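Aminotransferase, class V family protein (Trichomonas vaginalis, PDB 5F8V) probably catalyses the reversible transfer of an amino group between O-phospho-L-serine and 2-oxoglutarate in serine biosynthesis, using pyridoxal 5'-phosphate as cofactor. Local coordinates at residues 9-14 with 344-349; 102-107 with 156-161. All coordinates share one frame; numbering follows the deposited sequence.

Interaction 1 of 2, residues 9-14 with 344-349; sequences FSAGPA and GFRASC
Buried side-chain packing with a water bridge joins Phe9 and Ala11, in the loop after strand 7-8, to Arg346, Ser348 and Cys349 on and just beyond strand 345-348. No direct hydrogen bond crosses between the two. At one end the Phe9 ring turns its edge to Cys349: SG lies in the ring plane, 3.7 Å from CE1, a sulfur-aromatic contact. Leu361 of helix 355-367 packs on both Phe9 and Ala347. At the other end the Ala11 methyl sits over one face of the Arg346 guanidinium, off centre toward NH2, with CB only 3.2 Å from that nitrogen. Arg346 gets there by leaving the strand with CG anti to its backbone N (chi1 -175°) and then bending at chi3 (48°). The strand pairs antiparallel with 304-307, and the N-terminal loop packs against this sheet in the small C-terminal domain of a fold-type I aminotransferase. Between these ends, Ser348 CB rests 3.4 Å from Phe9 O. Its OG bonds to Asn304 ND2 and to a water that also lies 2.8 Å from both Phe9 O and Arg346 O. Within the loop, Ser10 OG accepts from Gly12 N in an ST turn and donates to Pro13 O.

Interaction 2 of 2, residues 102-107 with 156-161; sequences GTWSKK and NETIQG
Glu157 lays its carboxylate over the first turn of helix 103-115, with CD 3.5 Å from Gly102 CA at the N-cap. Glycine has no side chain here to hold the acid off. The Glu157 chain bends at chi2 (-76°) and presents both oxygens to the turn. Trp104 N donates to Glu157 OE1 at 2.9 Å. Ser105 N donates to Glu157 OE2 at 2.8 Å, and each oxygen uses its syn lone pair. OE2 is gripped a second time by Ser105 OG, which donates at 2.7 Å nearly in line with the C-O bond and itself accepts from Thr101 N. Gln160 takes the N-H of Thr103: its OE1 accepts from Thr103 N at 3.1 Å, the donor standing above the carbonyl plane. Its NE2 gives a nearly straight bond, in the amide plane, to Thr103 OG1 at 2.9 Å. Beside this pair, Ile159 CD1 packs on Thr103 CB. The planes of the Trp104 indole and the Glu157 carboxylate are nearly parallel, 2° apart, and Trp104 NE1 lies 3.8 Å from Thr158 OG1, whose strongest polar partner is Ser180. Trp104 probably corresponds to the tryptophan that stacks on the cofactor ring in related SerC enzymes. Two N-H groups of the helix start and a hydroxyl point at the carboxylate, which is consistent with an ionised acid favoured by the positive end of the helix.

In the fold
The centres of interactions 1 and 2 lie about 14 Å apart, and the two meet at Thr158 and Ile159. Arg346 NH1 approaches Thr158 O at 3.2 Å in a weak hydrogen bond and packs 3.6 Å from Ile159 CA, and Ala11 CB packs 4.2 Å from Thr158 CG2. Thr158 also faces the active site: its OG1 bonds to O3 of the lysine-bound pyridoxal 5'-phosphate at position 202. Two shared neighbours tie the contacts further. Tyr350 bonds through OH to Ala11 O and touches Thr158, while Asn304 bonds to Ser348 OG and Asn156 ND2. Pro13 rests on Gln201 and on Val41 of the second subunit, so 9-14 lies against the residue preceding the modified lysine and reaches the second subunit.

Interaction 1 of 2, residues 9-14 with 344-349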
loop_
_atom_site.group_PDB
_atom_site.type_symbol
_atom_site.label_atom_id
_atom_site.label_comp_id
_atom_site.label_asym_id
_atom_site.label_seq_id
_atom_site.Cartn_x
_atom_site.Cartn_y
_atom_site.Cartn_z
ATOM N N PHE A 9 20.721 -10.898 3.153
ATOM C CA PHE A 9 20.039 -12.030 2.541
ATOM C C PHE A 9 18.565 -12.141 2.951
ATOM O O PHE A 9 17.999 -13.220 2.898
ATOM C CB PHE A 9 20.804 -13.313 2.860
ATOM C CG PHE A 9 22.173 -13.363 2.254
ATOM C CD1 PHE A 9 22.345 -13.765 0.934
ATOM C CD2 PHE A 9 23.288 -13.010 2.994
ATOM C CE1 PHE A 9 23.614 -13.806 0.364
ATOM C CE2 PHE A 9 24.554 -13.054 2.433
ATOM C CZ PHE A 9 24.722 -13.463 1.116
ATOM N N SER A 10 17.932 -11.028 3.330
ATOM C CA SER A 10 16.529 -11.063 3.718
ATOM C C SER A 10 15.653 -11.509 2.555
ATOM O O SER A 10 15.830 -11.054 1.429
ATOM C CB SER A 10 16.042 -9.707 4.208
ATOM O OG SER A 10 14.649 -9.776 4.479
ATOM N N ALA A 11 14.705 -12.389 2.859
ATOM C CA ALA A 11 13.772 -12.917 1.877
ATOM C C ALA A 11 12.742 -11.883 1.426
ATOM O O ALA A 11 12.165 -12.033 0.363
ATOM C CB ALA A 11 13.066 -14.146 2.434
ATOM N N GLY A 12 12.496 -10.853 2.228
ATOM C CA GLY A 12 11.468 -9.854 1.898
ATOM C C GLY A 12 10.989 -9.059 3.110
ATOM O O GLY A 12 10.533 -9.674 4.072
ATOM N N PRO A 13 11.066 -7.721 3.110
ATOM C CA PRO A 13 11.692 -6.912 2.067
ATOM C C PRO A 13 13.191 -7.170 1.938
ATOM O O PRO A 13 13.835 -7.668 2.875
ATOM C CB PRO A 13 11.415 -5.475 2.522
ATOM C CG PRO A 13 10.162 -5.580 3.301
ATOM C CD PRO A 13 10.216 -6.904 3.993
ATOM N N ALA A 14 13.723 -6.857 0.767
ATOM C CA ALA A 14 15.012 -7.374 0.332
ATOM C C ALA A 14 15.960 -6.276 -0.111
ATOM O O ALA A 14 15.574 -5.111 -0.207
ATOM C CB ALA A 14 14.795 -8.356 -0.802
ATOM N N GLY A 344 16.537 -24.096 9.988
ATOM C CA GLY A 344 17.727 -24.176 9.144
ATOM C C GLY A 344 18.068 -22.846 8.508
ATOM O O GLY A 344 17.845 -21.788 9.109
ATOM N N PHE A 345 18.580 -22.899 7.273
ATOM C CA PHE A 345 19.188 -21.724 6.632
ATOM C C PHE A 345 18.624 -21.445 5.244
ATOM O O PHE A 345 18.175 -22.362 4.561
ATOM C CB PHE A 345 20.699 -21.919 6.545
ATOM C CG PHE A 345 21.262 -22.696 7.698
ATOM C CD1 PHE A 345 21.227 -22.163 8.977
ATOM C CD2 PHE A 345 21.790 -23.972 7.514
ATOM C CE1 PHE A 345 21.726 -22.881 10.053
ATOM C CE2 PHE A 345 22.287 -24.694 8.589
ATOM C CZ PHE A 345 22.256 -24.147 9.857
ATOM N N ARG A 346 18.674 -20.181 4.828
ATOM C CA ARG A 346 18.237 -19.792 3.485
ATOM C C ARG A 346 18.980 -18.559 2.991
ATOM O O ARG A 346 18.942 -17.505 3.634
ATOM C CB ARG A 346 16.721 -19.539 3.481
ATOM C CG ARG A 346 16.110 -19.236 2.111
ATOM C CD ARG A 346 14.609 -18.940 2.178
ATOM N NE ARG A 346 14.272 -17.974 3.223
ATOM C CZ ARG A 346 13.056 -17.487 3.465
ATOM N NH1 ARG A 346 12.006 -17.815 2.710
ATOM N NH2 ARG A 346 12.892 -16.628 4.465
ATOM N N ALA A 347 19.664 -18.695 1.855
ATOM C CA ALA A 347 20.214 -17.538 1.154
ATOM C C ALA A 347 19.172 -17.085 0.146
ATOM O O ALA A 347 18.816 -17.843 -0.763
ATOM C CB ALA A 347 21.503 -17.901 0.441
ATOM N N SER A 348 18.666 -15.869 0.331
ATOM C CA SER A 348 17.808 -15.212 -0.649
ATOM C C SER A 348 18.677 -14.202 -1.388
ATOM O O SER A 348 19.288 -13.347 -0.751
ATOM C CB SER A 348 16.624 -14.534 0.040
ATOM O OG SER A 348 15.826 -15.475 0.730
ATOM N N CYS A 349 18.761 -14.345 -2.715
ATOM C CA CYS A 349 19.666 -13.562 -3.571
ATOM C C CYS A 349 18.921 -13.084 -4.810
ATOM O O CYS A 349 18.904 -13.751 -5.846
ATOM C CB CYS A 349 20.876 -14.395 -4.008
ATOM S SG CYS A 349 21.827 -15.117 -2.649
HETATM O O HOH W 1 16.853 -15.710 3.319
#

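Interaction 2 of 2, residues 102-107 with 156-161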
loop_
_atom_site.group_PDB
_atom_site.type_symbol
_atom_site.label_atom_id
_atom_site.label_comp_id
_atom_site.label_asym_id
_atom_site.label_seq_id
_atom_site.Cartn_x
_atom_site.Cartn_y
_atom_site.Cartn_z
ATOM N N GLY A 102 4.118 -25.171 -2.557
ATOM C CA GLY A 102 4.767 -24.694 -1.340
ATOM C C GLY A 102 3.836 -23.812 -0.538
ATOM O O GLY A 102 2.617 -23.865 -0.708
ATOM N N THR A 103 4.411 -22.973 0.314
ATOM C CA THR A 103 3.630 -22.185 1.270
ATOM C C THR A 103 2.750 -21.108 0.619
ATOM O O THR A 103 1.613 -20.962 1.010
ATOM C CB THR A 103 4.552 -21.548 2.327
ATOM O OG1 THR A 103 5.313 -22.586 2.958
ATOM C CG2 THR A 103 3.772 -20.787 3.372
ATOM N N TRP A 104 3.256 -20.368 -0.362
ATOM C CA TRP A 104 2.497 -19.223 -0.891
ATOM C C TRP A 104 1.343 -19.633 -1.809
ATOM O O TRP A 104 0.250 -19.067 -1.711
ATOM C CB TRP A 104 3.412 -18.201 -1.567
ATOM C CG TRP A 104 4.378 -17.584 -0.601
ATOM C CD1 TRP A 104 5.731 -17.714 -0.603
ATOM C CD2 TRP A 104 4.051 -16.781 0.539
ATOM N NE1 TRP A 104 6.276 -17.029 0.452
ATOM C CE2 TRP A 104 5.267 -16.440 1.168
ATOM C CE3 TRP A 104 2.847 -16.313 1.088
ATOM C CZ2 TRP A 104 5.319 -15.650 2.325
ATOM C CZ3 TRP A 104 2.898 -15.522 2.247
ATOM C CH2 TRP A 104 4.126 -15.205 2.848
ATOM N N SER A 105 1.578 -20.599 -2.692
ATOM C CA SER A 105 0.488 -21.155 -3.509
ATOM C C SER A 105 -0.595 -21.776 -2.630
ATOM O O SER A 105 -1.786 -21.588 -2.894
ATOM C CB SER A 105 1.008 -22.186 -4.506
ATOM O OG SER A 105 1.790 -23.165 -3.863
ATOM N N LYS A 106 -0.175 -22.475 -1.570
ATOM C CA LYS A 106 -1.116 -23.036 -0.591
ATOM C C LYS A 106 -1.905 -21.930 0.096
ATOM O O LYS A 106 -3.113 -22.065 0.269
ATOM C CB LYS A 106 -0.405 -23.898 0.463
ATOM C CG LYS A 106 -1.362 -24.704 1.355
ATOM C CD LYS A 106 -0.694 -25.166 2.648
ATOM C CE LYS A 106 -1.630 -26.047 3.478
ATOM N NZ LYS A 106 -2.842 -25.312 3.953
ATOM N N LYS A 107 -1.226 -20.855 0.499
ATOM C CA LYS A 107 -1.920 -19.681 1.053
ATOM C C LYS A 107 -2.940 -19.095 0.073
ATOM O O LYS A 107 -4.041 -18.725 0.470
ATOM C CB LYS A 107 -0.941 -18.574 1.483
ATOM C CG LYS A 107 -0.120 -18.815 2.753
ATOM C CD LYS A 107 -0.893 -19.414 3.922
ATOM C CE LYS A 107 -2.000 -18.503 4.451
ATOM N NZ LYS A 107 -3.188 -19.283 4.922
ATOM N N ASN A 156 7.812 -19.148 -8.169
ATOM C CA ASN A 156 8.957 -19.352 -7.277
ATOM C C ASN A 156 8.540 -19.395 -5.805
ATOM O O ASN A 156 8.136 -18.378 -5.236
ATOM C CB ASN A 156 10.018 -18.266 -7.510
ATOM C CG ASN A 156 11.253 -18.477 -6.655
ATOM O OD1 ASN A 156 12.037 -19.397 -6.889
ATOM N ND2 ASN A 156 11.395 -17.667 -5.616
ATOM N N GLU A 157 8.622 -20.576 -5.191
ATOM C CA GLU A 157 8.266 -20.713 -3.771
ATOM C C GLU A 157 9.476 -20.347 -2.915
ATOM O O GLU A 157 10.506 -21.015 -2.949
ATOM C CB GLU A 157 7.728 -22.112 -3.459
ATOM C CG GLU A 157 6.311 -22.333 -3.962
ATOM C CD GLU A 157 5.225 -21.671 -3.123
ATOM O OE1 GLU A 157 5.540 -21.050 -2.085
ATOM O OE2 GLU A 157 4.024 -21.778 -3.488
ATOM N N THR A 158 9.327 -19.251 -2.179
ATOM C CA THR A 158 10.410 -18.564 -1.479
ATOM C C THR A 158 10.979 -19.400 -0.312
ATOM O O THR A 158 12.200 -19.435 -0.092
ATOM C CB THR A 158 9.877 -17.186 -0.990
ATOM O OG1 THR A 158 9.137 -16.573 -2.058
ATOM C CG2 THR A 158 10.962 -16.240 -0.593
ATOM N N ILE A 159 10.101 -20.096 0.404
ATOM C CA ILE A 159 10.493 -20.862 1.596
ATOM C C ILE A 159 11.065 -22.243 1.228
ATOM O O ILE A 159 12.026 -22.711 1.850
ATOM C CB ILE A 159 9.308 -20.983 2.585
ATOM C CG1 ILE A 159 8.863 -19.586 3.030
ATOM C CG2 ILE A 159 9.682 -21.836 3.797
ATOM C CD1 ILE A 159 7.478 -19.540 3.642
ATOM N N GLN A 160 10.468 -22.884 0.227
ATOM C CA GLN A 160 10.898 -24.213 -0.215
ATOM C C GLN A 160 12.049 -24.161 -1.234
ATOM O O GLN A 160 12.778 -25.140 -1.389
ATOM C CB GLN A 160 9.720 -24.985 -0.794
ATOM C CG GLN A 160 8.695 -25.442 0.237
ATOM C CD GLN A 160 7.770 -24.342 0.720
ATOM O OE1 GLN A 160 7.445 -23.413 -0.013
ATOM N NE2 GLN A 160 7.337 -24.449 1.960
ATOM N N GLY A 161 12.220 -23.036 -1.918
ATOM C CA GLY A 161 13.222 -22.932 -2.986
ATOM C C GLY A 161 12.914 -23.796 -4.204
ATOM O O GLY A 161 13.823 -24.381 -4.788
#